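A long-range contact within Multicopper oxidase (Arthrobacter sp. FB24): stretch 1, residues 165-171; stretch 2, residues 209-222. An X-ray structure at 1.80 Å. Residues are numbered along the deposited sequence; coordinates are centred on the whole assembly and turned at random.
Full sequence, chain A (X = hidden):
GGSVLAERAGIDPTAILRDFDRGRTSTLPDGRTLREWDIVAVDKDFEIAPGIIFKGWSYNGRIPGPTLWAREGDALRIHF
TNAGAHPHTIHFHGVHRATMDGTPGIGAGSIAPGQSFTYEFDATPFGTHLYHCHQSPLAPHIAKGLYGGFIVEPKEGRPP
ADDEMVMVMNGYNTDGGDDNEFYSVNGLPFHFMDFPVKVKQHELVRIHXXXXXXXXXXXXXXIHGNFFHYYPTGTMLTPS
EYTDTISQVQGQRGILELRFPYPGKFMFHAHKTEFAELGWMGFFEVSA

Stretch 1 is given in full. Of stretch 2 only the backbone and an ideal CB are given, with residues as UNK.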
# COMPACT_ATOMS: atom_id res chain seq x y z
N MET A 165 15.12 -18.36 3.30
CA MET A 165 15.07 -17.72 4.61
C MET A 165 13.71 -17.09 4.90
O MET A 165 12.88 -16.93 3.99
CB MET A 165 16.20 -16.69 4.77
CG MET A 165 16.34 -15.75 3.62
SD MET A 165 17.79 -14.68 3.78
CE MET A 165 19.10 -15.78 3.34
N VAL A 166 13.49 -16.77 6.17
CA VAL A 166 12.27 -16.12 6.64
C VAL A 166 12.61 -14.84 7.40
O VAL A 166 13.53 -14.81 8.22
CB VAL A 166 11.35 -17.08 7.48
CG1 VAL A 166 12.06 -17.67 8.70
CG2 VAL A 166 10.05 -16.39 7.89
N MET A 167 11.86 -13.79 7.10
CA MET A 167 12.02 -12.50 7.75
C MET A 167 10.67 -11.98 8.23
O MET A 167 9.79 -11.65 7.42
CB MET A 167 12.65 -11.50 6.77
CG MET A 167 14.09 -11.83 6.44
SD MET A 167 14.86 -10.49 5.52
CE MET A 167 16.57 -11.07 5.52
N VAL A 168 10.52 -11.90 9.55
CA VAL A 168 9.30 -11.37 10.15
C VAL A 168 9.59 -9.96 10.68
O VAL A 168 10.46 -9.76 11.54
CB VAL A 168 8.76 -12.28 11.27
CG1 VAL A 168 7.46 -11.70 11.84
CG2 VAL A 168 8.54 -13.73 10.77
N MET A 169 8.86 -8.99 10.14
CA MET A 169 9.03 -7.58 10.51
C MET A 169 8.04 -7.25 11.61
O MET A 169 6.83 -7.43 11.44
CB MET A 169 8.78 -6.67 9.30
CG MET A 169 9.65 -6.94 8.09
SD MET A 169 9.28 -5.81 6.73
CE MET A 169 7.62 -6.34 6.27
N ASN A 170 8.55 -6.76 12.74
CA ASN A 170 7.68 -6.43 13.87
C ASN A 170 8.03 -5.09 14.52
O ASN A 170 8.93 -4.37 14.06
CB ASN A 170 7.71 -7.55 14.93
CG ASN A 170 9.07 -7.64 15.64
OD1 ASN A 170 9.97 -6.85 15.36
ND2 ASN A 170 9.21 -8.59 16.56
N GLY A 171 7.31 -4.79 15.60
CA GLY A 171 7.53 -3.59 16.39
C GLY A 171 7.39 -3.92 17.85
O GLY A 171 6.72 -4.89 18.22
N UNK A 209 8.91 -13.00 3.41
CA UNK A 209 8.82 -11.75 4.19
C UNK A 209 7.42 -11.54 4.70
O UNK A 209 6.48 -11.47 3.91
CB UNK A 209 9.25 -10.55 3.35
N UNK A 210 7.29 -11.42 6.02
CA UNK A 210 5.98 -11.34 6.67
C UNK A 210 5.91 -10.12 7.55
O UNK A 210 6.77 -9.91 8.39
CB UNK A 210 5.69 -12.60 7.49
N UNK A 211 4.84 -9.34 7.39
CA UNK A 211 4.64 -8.17 8.22
C UNK A 211 3.64 -8.42 9.34
O UNK A 211 2.45 -8.65 9.07
CB UNK A 211 4.17 -6.99 7.36
N UNK A 212 4.10 -8.35 10.60
CA UNK A 212 3.19 -8.40 11.75
C UNK A 212 3.11 -7.08 12.54
O UNK A 212 2.49 -7.01 13.59
CB UNK A 212 3.63 -9.52 12.69
N UNK A 213 3.74 -6.03 12.01
CA UNK A 213 3.82 -4.77 12.73
C UNK A 213 2.45 -4.24 13.16
O UNK A 213 1.55 -4.05 12.35
CB UNK A 213 4.53 -3.73 11.86
N UNK A 214 2.30 -4.03 14.46
CA UNK A 214 1.08 -3.48 15.01
C UNK A 214 1.21 -1.95 15.12
O UNK A 214 2.33 -1.41 15.11
CB UNK A 214 0.78 -4.11 16.37
N UNK A 215 0.06 -1.27 15.19
CA UNK A 215 -0.05 0.18 15.43
C UNK A 215 0.21 1.03 14.17
O UNK A 215 -0.65 1.81 13.75
CB UNK A 215 0.93 0.59 16.53
N UNK A 216 1.39 0.87 13.57
CA UNK A 216 1.72 1.54 12.31
C UNK A 216 1.01 0.84 11.15
O UNK A 216 1.07 -0.38 11.05
CB UNK A 216 3.23 1.55 12.08
N UNK A 217 0.35 1.61 10.26
CA UNK A 217 -0.47 0.96 9.23
C UNK A 217 0.28 0.23 8.11
O UNK A 217 -0.29 -0.65 7.47
CB UNK A 217 -1.37 2.02 8.59
N UNK A 218 1.54 0.59 7.86
CA UNK A 218 2.27 -0.03 6.75
C UNK A 218 3.75 -0.17 7.05
O UNK A 218 4.35 0.65 7.74
CB UNK A 218 2.08 0.79 5.47
N UNK A 219 4.33 -1.26 6.53
CA UNK A 219 5.76 -1.49 6.65
C UNK A 219 6.32 -1.59 5.24
O UNK A 219 5.57 -1.73 4.28
CB UNK A 219 6.07 -2.75 7.47
N UNK A 220 7.64 -1.46 5.10
CA UNK A 220 8.25 -1.65 3.80
C UNK A 220 9.60 -2.35 3.92
O UNK A 220 10.08 -2.62 5.04
CB UNK A 220 8.41 -0.30 3.09
N UNK A 221 10.18 -2.66 2.77
CA UNK A 221 11.41 -3.44 2.67
C UNK A 221 12.16 -2.96 1.45
O UNK A 221 11.62 -2.98 0.35
CB UNK A 221 11.13 -4.94 2.59
N UNK A 222 13.42 -2.58 1.65
CA UNK A 222 14.27 -2.15 0.54
C UNK A 222 15.64 -2.77 0.67
O UNK A 222 16.16 -2.84 1.78
CB UNK A 222 14.38 -0.62 0.49

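Stretch 1 and positions 209-211 run as neighbouring parallel strands, their axes 18° apart and 4.8 Å at closest approach, so side chains alternate between two faces.

Position 209 pairs with Met 167. Its ideal CB lies on the face carrying Met 167 and Met 169, 5.4 Å from Met 169 CE, so an apolar chain of medium length suits. It is Leu 209: with chi1 t, CD1 reaches 3.8 Å from both Met 167 CB and Met 169 CG.

Position 210 pairs with Val 168. Its N donates to Met 167 O and its O accepts from Met 169 N, both hydrogen bonds 2.9 Å long (167° and 169°). With its CB 4.5 Å from Val 168 CG2, Val, Ile or Leu would fit. It is Ile 210, whose CD1 lies 4.1 Å from Val 166 CG2 and 4.2 Å from Val 168 CG2.

Position 211 returns to the methionine face, its ideal CB 3.7 Å from Met 169 CE. Small apolar or compact polar chains are conceivable. It is Asn 211, whose OD1 accepts a hydrogen bond from the backbone N of position 213 (3.2 Å).

At 212 (phi/psi -113/7) the strand has ended, but N still donates to Met 169 O at 3.0 Å. The CB is 4.5 Å from Val 168 CG1, favouring a short apolar chain: Val 212, with CG2 3.8 Å from Val 168 CG1 and 3.7 Å from Asn 170 CB.

Position 213 points sideways, but the absence of a side chain at Gly 171 leaves room for a branched apolar one. Leu 213 fills it: CD1 is 3.6 Å from Gly 171 CA, and would sit 2.5 Å from an ideal CB there.

Positions 214-218 make no contact within 4.5 Å, so stretch 1 scarcely constrains them; the positive phi (80°) at 215 would suit Gly or Asn. They are Glu 214, Tyr 215, Asp 216, Pro 217 and Ile 218. A water bridges Glu 214 N and Gly 171 N, 3.0 Å from each.

Position 219 points toward stretch 1, its CB 4.1 Å from Met 169 CE; an apolar or amide chain could pack. Asn 219 brings ND2 within 3.5 Å of Met 169 CB; ND2 donates to Asn 211 OD1 at 3.2 Å, and a water links ND2 (2.9 Å) to Asn 170 O (2.8 Å).

Position 220 points away, leaving the choice open: Ser 220.

Position 221 points toward stretch 1, its ideal CB 4.6 Å from Met 169 SD, inviting a large apolar or aromatic group. Phe 221 presents its ring edge, CE1 3.9 Å from Met 167 SD.

Position 222, out of reach, is His 222.

Stretch 2 209-222: LINVLEYDPINSFH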
# COMPACT_ATOMS: atom_id res chain seq x y z
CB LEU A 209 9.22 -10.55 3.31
CG LEU A 209 9.16 -9.19 4.01
CD1 LEU A 209 10.32 -9.07 4.98
CD2 LEU A 209 9.23 -8.10 2.95
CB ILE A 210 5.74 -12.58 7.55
CG1 ILE A 210 5.83 -13.85 6.70
CG2 ILE A 210 4.40 -12.48 8.28
CD1 ILE A 210 6.20 -15.08 7.49
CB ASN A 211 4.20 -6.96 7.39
CG ASN A 211 4.15 -5.70 8.23
OD1 ASN A 211 4.98 -5.53 9.14
ND2 ASN A 211 3.18 -4.82 7.97
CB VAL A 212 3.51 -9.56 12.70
CG1 VAL A 212 3.49 -10.88 11.96
CG2 VAL A 212 4.87 -9.34 13.39
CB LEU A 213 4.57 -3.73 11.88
CG LEU A 213 4.68 -2.32 12.45
CD1 LEU A 213 5.49 -2.32 13.75
CD2 LEU A 213 5.36 -1.45 11.39
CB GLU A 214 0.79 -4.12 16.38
CG GLU A 214 -0.54 -3.72 17.03
CD GLU A 214 -1.71 -3.94 16.09
OE1 GLU A 214 -2.18 -5.10 16.02
OE2 GLU A 214 -2.14 -2.97 15.41
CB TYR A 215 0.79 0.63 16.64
CG TYR A 215 0.49 -0.15 17.91
CD1 TYR A 215 -0.73 -0.02 18.57
CD2 TYR A 215 1.44 -1.01 18.46
CE1 TYR A 215 -1.01 -0.74 19.72
CE2 TYR A 215 1.17 -1.75 19.62
CZ TYR A 215 -0.05 -1.60 20.24
OH TYR A 215 -0.33 -2.31 21.39
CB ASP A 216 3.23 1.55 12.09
CG ASP A 216 3.98 2.36 13.14
OD1 ASP A 216 3.85 3.60 13.13
OD2 ASP A 216 4.70 1.75 13.96
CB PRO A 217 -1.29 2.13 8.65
CG PRO A 217 -0.45 3.34 8.90
CD PRO A 217 0.31 3.08 10.17
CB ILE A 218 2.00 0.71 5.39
CG1 ILE A 218 2.45 -0.14 4.19
CG2 ILE A 218 2.66 2.09 5.37
CD1 ILE A 218 1.68 0.12 2.90
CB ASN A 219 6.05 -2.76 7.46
CG ASN A 219 7.37 -2.69 8.22
OD1 ASN A 219 8.29 -1.95 7.85
ND2 ASN A 219 7.46 -3.47 9.30
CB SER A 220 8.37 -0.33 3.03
OG SER A 220 9.24 0.57 3.69
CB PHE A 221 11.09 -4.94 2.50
CG PHE A 221 12.30 -5.82 2.34
CD1 PHE A 221 12.77 -6.58 3.41
CD2 PHE A 221 12.94 -5.93 1.11
CE1 PHE A 221 13.89 -7.42 3.26
CE2 PHE A 221 14.07 -6.75 0.96
CZ PHE A 221 14.53 -7.49 2.03
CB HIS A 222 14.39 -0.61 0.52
CG HIS A 222 15.42 -0.10 -0.45
ND1 HIS A 222 15.34 -0.34 -1.81
CD2 HIS A 222 16.54 0.62 -0.27
CE1 HIS A 222 16.37 0.21 -2.42
NE2 HIS A 222 17.12 0.80 -1.51
O HOH W 1 9.48 -3.82 11.32
O HOH W 2 4.39 -5.30 16.24
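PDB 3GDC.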